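Acarbose/maltose binding protein GacH (Streptomyces glaucescens, PDB 3K01) binds acarbose and an acarbose homologue, and probably maltose, as the extracellular solute receptor of an ABC transporter. Local coordinates at residues A[39-47]-A[327-335]. Sequence-based numbering, arbitrary orientation.
Sequences AEKATYQAL and QTTEKLSLL
Leu332 meets Glu40, Thr43 and Tyr44 in a near-antiparallel helix-helix packing of the type 2 periplasmic-binding-protein fold, joining helix 41-49, which follows the first strand, 28-34, to the distant helix 322-332 beside strand 132-148. The axes of segments 41-47 and 327-332 run at 154° and approach to 10.5 Å at their closest. No direct hydrogen bond crosses; apolar contacts and three bridging waters join the sides. The two methyls of Leu332 divide the work: CD1 lies 3.9 Å from Tyr44 CE2, while CD2 meets Thr43 OG1 tip to tip at 3.7 Å. After the helix, Ser333 takes positive phi and the chain turns, bringing Leu334 CD1 obliquely to the Tyr44 ring; the Tyr44 side chain also touches Val139. With Thr43 chi1 at -64°, OG1 lies beside the backbone N, and CG2, anti to that N, rests 3.6 Å from Lys331 CD. Further along, Leu47 CD2 lies 3.4 Å from Gln327 OE1 as the two side chains pass antiparallel. One water donates to Glu40 OE2 and Leu332 O, another joins Thr43 O to Lys331 NZ. The third, 2.7 Å from Tyr44 OH, donates at 2.8 Å to Thr328 OG1, a hydroxyl also hydrogen-bonded to Val324 O.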
# COMPACT_ATOMS: atom_id res chain seq x y z
N ALA A 39 -6.29 -13.83 -11.12
CA ALA A 39 -7.06 -13.09 -12.10
C ALA A 39 -6.19 -12.16 -12.94
O ALA A 39 -6.59 -11.75 -14.03
CB ALA A 39 -8.17 -12.30 -11.43
N GLU A 40 -5.03 -11.78 -12.40
CA GLU A 40 -4.15 -10.80 -13.06
C GLU A 40 -3.06 -11.42 -13.92
O GLU A 40 -2.56 -10.76 -14.83
CB GLU A 40 -3.48 -9.92 -12.00
CG GLU A 40 -4.47 -9.06 -11.24
CD GLU A 40 -3.92 -8.48 -9.96
OE1 GLU A 40 -2.88 -8.97 -9.45
OE2 GLU A 40 -4.58 -7.53 -9.47
N LYS A 41 -2.71 -12.67 -13.63
CA LYS A 41 -1.45 -13.21 -14.16
C LYS A 41 -1.45 -13.45 -15.67
O LYS A 41 -0.40 -13.30 -16.31
CB LYS A 41 -0.99 -14.45 -13.40
CG LYS A 41 -1.93 -15.65 -13.53
CD LYS A 41 -1.51 -16.77 -12.61
CE LYS A 41 -2.40 -18.00 -12.79
NZ LYS A 41 -2.04 -19.05 -11.81
N ALA A 42 -2.60 -13.80 -16.25
CA ALA A 42 -2.65 -13.96 -17.72
C ALA A 42 -2.32 -12.65 -18.42
O ALA A 42 -1.57 -12.61 -19.39
CB ALA A 42 -4.01 -14.51 -18.19
N THR A 43 -2.89 -11.56 -17.92
CA THR A 43 -2.64 -10.24 -18.49
C THR A 43 -1.18 -9.84 -18.31
O THR A 43 -0.54 -9.35 -19.27
CB THR A 43 -3.55 -9.18 -17.85
OG1 THR A 43 -4.91 -9.48 -18.17
CG2 THR A 43 -3.22 -7.77 -18.34
N TYR A 44 -0.65 -10.05 -17.11
CA TYR A 44 0.74 -9.65 -16.89
C TYR A 44 1.72 -10.49 -17.71
O TYR A 44 2.74 -9.95 -18.18
CB TYR A 44 1.10 -9.66 -15.40
CG TYR A 44 0.96 -8.30 -14.72
CD1 TYR A 44 1.64 -7.19 -15.19
CD2 TYR A 44 0.16 -8.14 -13.59
CE1 TYR A 44 1.54 -5.94 -14.55
CE2 TYR A 44 0.08 -6.92 -12.94
CZ TYR A 44 0.77 -5.83 -13.43
OH TYR A 44 0.71 -4.61 -12.77
N GLN A 45 1.44 -11.79 -17.90
CA GLN A 45 2.28 -12.62 -18.75
C GLN A 45 2.26 -12.09 -20.18
O GLN A 45 3.30 -12.01 -20.83
CB GLN A 45 1.85 -14.08 -18.71
CG GLN A 45 2.72 -14.94 -19.63
CD GLN A 45 2.59 -16.43 -19.46
OE1 GLN A 45 3.30 -17.19 -20.12
NE2 GLN A 45 1.71 -16.87 -18.57
N ALA A 46 1.07 -11.73 -20.68
CA ALA A 46 0.98 -11.20 -22.04
C ALA A 46 1.73 -9.88 -22.16
O ALA A 46 2.42 -9.63 -23.16
CB ALA A 46 -0.47 -11.06 -22.47
N LEU A 47 1.60 -9.00 -21.15
CA LEU A 47 2.33 -7.73 -21.17
C LEU A 47 3.84 -7.99 -21.16
O LEU A 47 4.57 -7.40 -21.96
CB LEU A 47 1.92 -6.86 -19.98
CG LEU A 47 0.51 -6.28 -20.03
CD1 LEU A 47 0.13 -5.63 -18.71
CD2 LEU A 47 0.43 -5.27 -21.16
N GLN A 327 -2.43 0.02 -20.11
CA GLN A 327 -3.04 -1.29 -20.38
C GLN A 327 -3.38 -2.04 -19.09
O GLN A 327 -4.40 -2.71 -19.00
CB GLN A 327 -2.10 -2.13 -21.22
CG GLN A 327 -1.86 -1.61 -22.62
CD GLN A 327 -0.82 -2.43 -23.33
OE1 GLN A 327 0.37 -2.37 -23.02
NE2 GLN A 327 -1.27 -3.23 -24.29
N THR A 328 -2.52 -1.91 -18.07
CA THR A 328 -2.74 -2.58 -16.80
C THR A 328 -4.03 -2.05 -16.16
O THR A 328 -4.84 -2.85 -15.67
CB THR A 328 -1.55 -2.36 -15.89
OG1 THR A 328 -0.36 -2.88 -16.51
CG2 THR A 328 -1.76 -3.05 -14.59
N THR A 329 -4.23 -0.74 -16.15
CA THR A 329 -5.48 -0.22 -15.60
C THR A 329 -6.69 -0.68 -16.41
O THR A 329 -7.70 -1.10 -15.83
CB THR A 329 -5.44 1.31 -15.50
OG1 THR A 329 -4.33 1.69 -14.67
CG2 THR A 329 -6.75 1.85 -14.92
N GLU A 330 -6.59 -0.61 -17.73
CA GLU A 330 -7.74 -0.95 -18.57
C GLU A 330 -8.14 -2.39 -18.36
O GLU A 330 -9.33 -2.71 -18.37
CB GLU A 330 -7.42 -0.68 -20.05
CG GLU A 330 -7.30 0.81 -20.37
CD GLU A 330 -6.70 1.07 -21.74
OE1 GLU A 330 -6.01 0.17 -22.26
OE2 GLU A 330 -6.89 2.20 -22.26
N LYS A 331 -7.18 -3.27 -18.19
CA LYS A 331 -7.45 -4.71 -18.09
C LYS A 331 -7.67 -5.20 -16.66
O LYS A 331 -8.45 -6.14 -16.45
CB LYS A 331 -6.33 -5.52 -18.74
CG LYS A 331 -6.16 -5.24 -20.24
CD LYS A 331 -4.90 -5.87 -20.83
CE LYS A 331 -4.73 -5.53 -22.30
NZ LYS A 331 -4.07 -6.67 -23.01
N LEU A 332 -7.00 -4.58 -15.69
CA LEU A 332 -6.96 -5.10 -14.32
C LEU A 332 -7.40 -4.11 -13.26
O LEU A 332 -7.50 -4.49 -12.11
CB LEU A 332 -5.53 -5.56 -13.99
CG LEU A 332 -4.93 -6.63 -14.91
CD1 LEU A 332 -3.51 -6.94 -14.47
CD2 LEU A 332 -5.83 -7.90 -14.90
N SER A 333 -7.55 -2.84 -13.62
CA SER A 333 -7.97 -1.78 -12.70
C SER A 333 -6.97 -1.55 -11.56
O SER A 333 -7.34 -1.06 -10.49
CB SER A 333 -9.36 -2.07 -12.13
OG SER A 333 -10.30 -2.05 -13.19
N LEU A 334 -5.70 -1.89 -11.79
CA LEU A 334 -4.64 -1.50 -10.85
C LEU A 334 -4.27 -0.06 -11.08
O LEU A 334 -4.33 0.44 -12.20
CB LEU A 334 -3.42 -2.41 -11.01
CG LEU A 334 -3.67 -3.87 -10.68
CD1 LEU A 334 -2.46 -4.73 -11.04
CD2 LEU A 334 -4.07 -4.03 -9.19
N LEU A 335 -3.85 0.61 -10.02
CA LEU A 335 -3.68 2.06 -10.09
C LEU A 335 -2.26 2.42 -10.56
O LEU A 335 -1.29 1.95 -9.99
CB LEU A 335 -3.95 2.71 -8.72
CG LEU A 335 -5.32 2.36 -8.13
CD1 LEU A 335 -5.40 2.79 -6.68
CD2 LEU A 335 -6.46 3.01 -8.96
O HOH W 1 -6.94 -6.58 -10.40
O HOH W 2 -2.11 -7.94 -21.58
O HOH W 3 1.54 -2.69 -14.50